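Local coordinates for oligopeptide ABC transporter, periplasmic oligopeptide-binding protein, putative (Thermotoga maritima MSB8, PDB 5IPW), which probably binds oligopeptides in the periplasm and hands them to an ABC transporter for uptake across the membrane, at residues H193-F198 with D222-K227; S339-N344 with F487-W492. All blocks are in the same frame, centred on the assembly; numbering follows the deposited sequence.

Contact 1 (H193-F198 with D222-K227); sequences HYLKQF and DLFNDK
The ring of Phe198 and the side chain of Lys227 form the dense part of this contact. Lys227 CG stands over the middle of one ring face, 3.5 Å from the centroid of the Phe198 ring and 13° off its normal, a CH-pi contact made by the aliphatic part of the lysine. The bend at chi2 of Lys227 (-63°) turns CD toward the rim of the same ring, 3.5 Å from Phe198 CZ. On the opposite face Gln197 CG lies over the centre, so the ring is sandwiched between methylenes; a hydrogen bond of 3.0 Å from Gln197 NE2 to Tyr194 O holds the end of the glutamine. Leu223 CD2 meets Phe198 CD1 at 3.9 Å, and Phe224 offers ring atom CD2 to Phe198 CB at a like separation. Next to this, Leu195 CB packs against Phe224 CE2, the two side chains crossing at about a right angle. An alanine in place of Phe198 would probably open a gap between Gln197 and Lys227 and leave the lysine methylenes free to turn. The polar side is looser and partly exposed, with one water between Lys227 NZ and Tyr194 OH. Lys227 NZ donates to this water at 2.9 Å, and the same water makes a weak hydrogen bond of 3.5 Å with Tyr194 OH, whose stronger partner is Asn233. No direct hydrogen bond joins the two segments. Phe134 of helix 129-140 touches Leu195, and Ile139 of the same helix touches Phe224. The arrangement is thus a small helical cluster in a protein of solute-binding family 5: the end of helix 192-195, with the 3-10 segment 196-198 after it, packs on helix 220-227.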
loop_
_atom_site.group_PDB
_atom_site.type_symbol
_atom_site.label_atom_id
_atom_site.label_comp_id
_atom_site.label_asym_id
_atom_site.label_seq_id
_atom_site.Cartn_x
_atom_site.Cartn_y
_atom_site.Cartn_z
ATOM N N HIS A 193 -7.430 9.622 28.297
ATOM C CA HIS A 193 -7.926 9.324 29.646
ATOM C C HIS A 193 -7.131 8.201 30.314
ATOM O O HIS A 193 -7.018 8.162 31.543
ATOM C CB HIS A 193 -9.421 8.987 29.618
ATOM C CG HIS A 193 -9.733 7.626 29.081
ATOM N ND1 HIS A 193 -9.764 7.343 27.730
ATOM C CD2 HIS A 193 -10.036 6.467 29.715
ATOM C CE1 HIS A 193 -10.066 6.068 27.556
ATOM N NE2 HIS A 193 -10.242 5.515 28.746
ATOM N N TYR A 194 -6.592 7.293 29.499
ATOM C CA TYR A 194 -5.755 6.201 29.984
ATOM C C TYR A 194 -4.274 6.562 30.009
ATOM O O TYR A 194 -3.578 6.196 30.948
ATOM C CB TYR A 194 -5.942 4.950 29.117
ATOM C CG TYR A 194 -5.037 3.791 29.506
ATOM C CD1 TYR A 194 -5.289 3.031 30.646
ATOM C CD2 TYR A 194 -3.924 3.458 28.731
ATOM C CE1 TYR A 194 -4.459 1.976 31.005
ATOM C CE2 TYR A 194 -3.092 2.400 29.078
ATOM C CZ TYR A 194 -3.358 1.667 30.216
ATOM O OH TYR A 194 -2.532 0.626 30.554
ATOM N N LEU A 195 -3.796 7.258 28.979
ATOM C CA LEU A 195 -2.353 7.447 28.788
ATOM C C LEU A 195 -1.720 8.631 29.529
ATOM O O LEU A 195 -0.518 8.611 29.810
ATOM C CB LEU A 195 -2.031 7.564 27.299
ATOM C CG LEU A 195 -2.134 6.249 26.531
ATOM C CD1 LEU A 195 -2.011 6.501 25.040
ATOM C CD2 LEU A 195 -1.074 5.261 26.988
ATOM N N LYS A 196 -2.516 9.653 29.838
ATOM C CA LYS A 196 -1.997 10.864 30.490
ATOM C C LYS A 196 -1.283 10.585 31.817
ATOM O O LYS A 196 -0.391 11.342 32.206
ATOM C CB LYS A 196 -3.111 11.886 30.709
ATOM C CG LYS A 196 -3.426 12.709 29.479
ATOM C CD LYS A 196 -4.533 13.711 29.753
ATOM C CE LYS A 196 -4.617 14.743 28.637
ATOM N NZ LYS A 196 -5.691 15.754 28.860
ATOM N N GLN A 197 -1.673 9.514 32.510
ATOM C CA GLN A 197 -1.008 9.122 33.762
ATOM C C GLN A 197 0.459 8.718 33.567
ATOM O O GLN A 197 1.210 8.658 34.535
ATOM C CB GLN A 197 -1.759 7.978 34.444
ATOM C CG GLN A 197 -1.732 6.670 33.677
ATOM C CD GLN A 197 -2.489 5.593 34.402
ATOM O OE1 GLN A 197 -2.180 5.289 35.551
ATOM N NE2 GLN A 197 -3.495 5.018 33.752
ATOM N N PHE A 198 0.846 8.430 32.322
ATOM C CA PHE A 198 2.216 8.054 31.968
ATOM C C PHE A 198 2.988 9.172 31.256
ATOM O O PHE A 198 4.109 8.955 30.790
ATOM C CB PHE A 198 2.179 6.822 31.062
ATOM C CG PHE A 198 1.375 5.690 31.621
ATOM C CD1 PHE A 198 1.764 5.061 32.793
ATOM C CD2 PHE A 198 0.230 5.251 30.982
ATOM C CE1 PHE A 198 1.028 4.012 33.317
ATOM C CE2 PHE A 198 -0.515 4.205 31.505
ATOM C CZ PHE A 198 -0.116 3.585 32.674
ATOM N N ASP A 222 9.899 4.529 27.923
ATOM C CA ASP A 222 9.773 3.073 27.853
ATOM C C ASP A 222 8.453 2.622 28.452
ATOM O O ASP A 222 7.800 1.726 27.920
ATOM C CB ASP A 222 10.918 2.379 28.595
ATOM C CG ASP A 222 12.277 2.645 27.975
ATOM O OD1 ASP A 222 12.350 3.025 26.786
ATOM O OD2 ASP A 222 13.282 2.468 28.699
ATOM N N LEU A 223 8.081 3.239 29.570
ATOM C CA LEU A 223 6.800 2.970 30.212
ATOM C C LEU A 223 5.652 3.406 29.305
ATOM O O LEU A 223 4.683 2.670 29.144
ATOM C CB LEU A 223 6.707 3.678 31.568
ATOM C CG LEU A 223 5.397 3.518 32.355
ATOM C CD1 LEU A 223 5.074 2.057 32.639
ATOM C CD2 LEU A 223 5.452 4.309 33.656
ATOM N N PHE A 224 5.771 4.587 28.703
ATOM C CA PHE A 224 4.707 5.098 27.854
ATOM C C PHE A 224 4.461 4.206 26.648
ATOM O O PHE A 224 3.317 3.853 26.366
ATOM C CB PHE A 224 4.998 6.521 27.379
ATOM C CG PHE A 224 3.836 7.161 26.681
ATOM C CD1 PHE A 224 3.654 6.996 25.314
ATOM C CD2 PHE A 224 2.909 7.907 27.392
ATOM C CE1 PHE A 224 2.575 7.574 24.667
ATOM C CE2 PHE A 224 1.830 8.493 26.751
ATOM C CZ PHE A 224 1.661 8.324 25.386
ATOM N N ASN A 225 5.530 3.852 25.943
ATOM C CA ASN A 225 5.422 3.005 24.758
ATOM C C ASN A 225 4.928 1.593 25.076
ATOM O O ASN A 225 4.266 0.976 24.245
ATOM C CB ASN A 225 6.756 2.936 24.012
ATOM C CG ASN A 225 7.191 4.285 23.455
ATOM O OD1 ASN A 225 6.369 5.123 23.073
ATOM N ND2 ASN A 225 8.498 4.501 23.403
ATOM N N ASP A 226 5.244 1.089 26.266
ATOM C CA ASP A 226 4.721 -0.210 26.716
ATOM C C ASP A 226 3.234 -0.138 26.973
ATOM O O ASP A 226 2.496 -1.088 26.694
ATOM C CB ASP A 226 5.404 -0.689 28.006
ATOM C CG ASP A 226 6.541 -1.656 27.744
ATOM O OD1 ASP A 226 7.246 -1.502 26.720
ATOM O OD2 ASP A 226 6.727 -2.572 28.577
ATOM N N LYS A 227 2.812 0.985 27.536
ATOM C CA LYS A 227 1.409 1.222 27.815
ATOM C C LYS A 227 0.619 1.526 26.548
ATOM O O LYS A 227 -0.526 1.106 26.421
ATOM C CB LYS A 227 1.264 2.364 28.825
ATOM C CG LYS A 227 1.816 2.020 30.197
ATOM C CD LYS A 227 1.065 0.863 30.831
ATOM C CE LYS A 227 1.666 0.470 32.166
ATOM N NZ LYS A 227 1.097 -0.820 32.639
HETATM O O HOH W 1 -1.085 -2.341 31.557
#

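Contact 2 (S339-N344 with F487-W492); sequences SRISLN and FDAMVW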
loop_
_atom_site.group_PDB
_atom_site.type_symbol
_atom_site.label_atom_id
_atom_site.label_comp_id
_atom_site.label_asym_id
_atom_site.label_seq_id
_atom_site.Cartn_x
_atom_site.Cartn_y
_atom_site.Cartn_z
ATOM N N SER A 339 9.671 -7.553 -13.333
ATOM C CA SER A 339 11.037 -7.315 -13.804
ATOM C C SER A 339 11.064 -6.428 -15.042
ATOM O O SER A 339 10.895 -6.914 -16.152
ATOM C CB SER A 339 11.733 -8.646 -14.102
ATOM O OG SER A 339 13.109 -8.453 -14.385
ATOM N N ARG A 340 11.273 -5.128 -14.831
ATOM C CA ARG A 340 11.334 -4.148 -15.917
ATOM C C ARG A 340 12.753 -3.620 -16.114
ATOM O O ARG A 340 13.643 -3.903 -15.314
ATOM C CB ARG A 340 10.346 -2.990 -15.690
ATOM C CG ARG A 340 10.378 -2.309 -14.327
ATOM C CD ARG A 340 11.513 -1.306 -14.131
ATOM N NE ARG A 340 11.418 -0.684 -12.811
ATOM C CZ ARG A 340 11.948 0.487 -12.456
ATOM N NH1 ARG A 340 12.652 1.221 -13.315
ATOM N NH2 ARG A 340 11.768 0.929 -11.215
ATOM N N ILE A 341 12.947 -2.856 -17.188
ATOM C CA ILE A 341 14.250 -2.289 -17.530
ATOM C C ILE A 341 14.119 -0.836 -17.965
ATOM O O ILE A 341 13.120 -0.428 -18.560
ATOM C CB ILE A 341 14.949 -3.099 -18.648
ATOM C CG1 ILE A 341 16.425 -2.707 -18.773
ATOM C CG2 ILE A 341 14.247 -2.919 -19.991
ATOM C CD1 ILE A 341 17.201 -3.591 -19.729
ATOM N N SER A 342 15.133 -0.050 -17.638
ATOM C CA SER A 342 15.276 1.277 -18.206
ATOM C C SER A 342 16.687 1.384 -18.775
ATOM O O SER A 342 17.637 0.824 -18.224
ATOM C CB SER A 342 14.985 2.373 -17.174
ATOM O OG SER A 342 15.540 2.077 -15.911
ATOM N N LEU A 343 16.805 2.057 -19.910
ATOM C CA LEU A 343 18.101 2.298 -20.522
ATOM C C LEU A 343 18.678 3.575 -19.933
ATOM O O LEU A 343 17.946 4.406 -19.401
ATOM C CB LEU A 343 17.958 2.424 -22.040
ATOM C CG LEU A 343 17.226 1.281 -22.750
ATOM C CD1 LEU A 343 16.882 1.699 -24.168
ATOM C CD2 LEU A 343 18.049 -0.001 -22.738
ATOM N N ASN A 344 19.992 3.731 -20.026
ATOM C CA ASN A 344 20.645 4.907 -19.481
ATOM C C ASN A 344 20.494 6.080 -20.451
ATOM O O ASN A 344 21.257 6.216 -21.400
ATOM C CB ASN A 344 22.117 4.597 -19.185
ATOM C CG ASN A 344 22.800 5.698 -18.399
ATOM O OD1 ASN A 344 22.282 6.808 -18.275
ATOM N ND2 ASN A 344 23.978 5.396 -17.868
ATOM N N PHE A 487 26.411 2.534 -16.174
ATOM C CA PHE A 487 25.624 1.425 -16.679
ATOM C C PHE A 487 25.020 1.779 -18.034
ATOM O O PHE A 487 24.876 2.951 -18.377
ATOM C CB PHE A 487 24.512 1.050 -15.681
ATOM C CG PHE A 487 23.507 2.141 -15.457
ATOM C CD1 PHE A 487 23.736 3.135 -14.518
ATOM C CD2 PHE A 487 22.336 2.183 -16.194
ATOM C CE1 PHE A 487 22.814 4.148 -14.319
ATOM C CE2 PHE A 487 21.407 3.194 -15.998
ATOM C CZ PHE A 487 21.648 4.178 -15.062
ATOM N N ASP A 488 24.674 0.745 -18.789
ATOM C CA ASP A 488 23.913 0.879 -20.020
ATOM C C ASP A 488 22.425 0.740 -19.717
ATOM O O ASP A 488 21.607 1.551 -20.165
ATOM C CB ASP A 488 24.328 -0.205 -21.023
ATOM C CG ASP A 488 25.821 -0.242 -21.260
ATOM O OD1 ASP A 488 26.423 0.838 -21.344
ATOM O OD2 ASP A 488 26.396 -1.342 -21.363
ATOM N N ALA A 489 22.083 -0.302 -18.965
ATOM C CA ALA A 489 20.697 -0.569 -18.603
ATOM C C ALA A 489 20.576 -1.261 -17.240
ATOM O O ALA A 489 21.371 -2.147 -16.902
ATOM C CB ALA A 489 20.038 -1.403 -19.681
ATOM N N MET A 490 19.562 -0.840 -16.480
ATOM C CA MET A 490 19.270 -1.351 -15.138
ATOM C C MET A 490 17.885 -1.990 -15.101
ATOM O O MET A 490 16.898 -1.369 -15.530
ATOM C CB MET A 490 19.263 -0.194 -14.133
ATOM C CG MET A 490 20.613 0.437 -13.848
ATOM S SD MET A 490 21.610 -0.601 -12.773
ATOM C CE MET A 490 22.911 0.526 -12.315
ATOM N N VAL A 491 17.795 -3.209 -14.569
ATOM C CA VAL A 491 16.485 -3.820 -14.333
ATOM C C VAL A 491 16.111 -3.757 -12.849
ATOM O O VAL A 491 16.961 -3.884 -11.954
ATOM C CB VAL A 491 16.351 -5.278 -14.879
ATOM C CG1 VAL A 491 17.186 -5.481 -16.139
ATOM C CG2 VAL A 491 16.696 -6.320 -13.825
ATOM N N TRP A 492 14.821 -3.560 -12.613
ATOM C CA TRP A 492 14.252 -3.557 -11.272
ATOM C C TRP A 492 12.784 -3.924 -11.407
ATOM O O TRP A 492 12.209 -3.786 -12.494
ATOM C CB TRP A 492 14.377 -2.165 -10.654
ATOM C CG TRP A 492 14.177 -2.103 -9.165
ATOM C CD1 TRP A 492 13.106 -1.575 -8.494
ATOM C CD2 TRP A 492 15.091 -2.552 -8.163
ATOM N NE1 TRP A 492 13.298 -1.678 -7.139
ATOM C CE2 TRP A 492 14.510 -2.274 -6.910
ATOM C CE3 TRP A 492 16.346 -3.164 -8.204
ATOM C CZ2 TRP A 492 15.138 -2.593 -5.714
ATOM C CZ3 TRP A 492 16.966 -3.478 -7.015
ATOM C CH2 TRP A 492 16.362 -3.197 -5.788
#
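Ser339 leads into the strand where the chain turns a corner, its OG lying 4.2 Å from Val491 CG2 and hydrogen-bonded to His450 and Trp454. Arg340 and Trp492 then form a hydrogen-bonded antiparallel pair, with Arg340 N to Trp492 O at 2.9 Å and a return bond from Trp492 N. The bent Arg340 side chain sets one guanidinium face against Trp492 CB, the guanidinium and indole planes 87° apart, while NE bonds to Asn493 O and NH2 makes a salt bridge to Asp516. Ile341, facing Val491 in a non-hydrogen-bonded pair, sends CD1 to Ala489 CB at 3.6 Å. Ser342 pairs with Met490 through two backbone bonds, and Leu343 CD2 touches Ala489 CB from the same side of the sheet as Ile341. At Asn344, CG is anti to the backbone N (chi1 -170°), and the amide lies over one face of the Phe487 ring, its plane only 16° from the ring's. Asn344 ND2 reaches Phe487 O at 2.7 Å in a nearly straight bond (172°), and Asn344 N bonds to Asp488 O. Met490 CG lies against the opposite face of that ring, toward its rim. The chemistry thus implies a ladder held by backbone bonds, with a buried arginine whose charge is probably balanced by Asp516 and an asparagine amide that closes the far end.

In the fold
From the N terminus, the chain first closes contact 1, a short loop in which 23 residues, seven of them helical, separate 193-198 from 222-227. Contact 2 opens later and spans far more: 142 residues, rich in helix, lie between 339-344 and 487-492, whose strands sit side by side in a mixed sheet, 340-343 also bordering 589-591 and 489-494 bordering 440-445. The two loops follow in series, neither nesting nor crossing. The centres of contact 1 and contact 2 are about 49 Å apart, on opposite sides of the chain's centre. The nearest atoms of contact 1 and contact 2 are about 31 Å apart. One joins two short helices on either side of helix 205-209 in the sequence, the other strands distant in sequence.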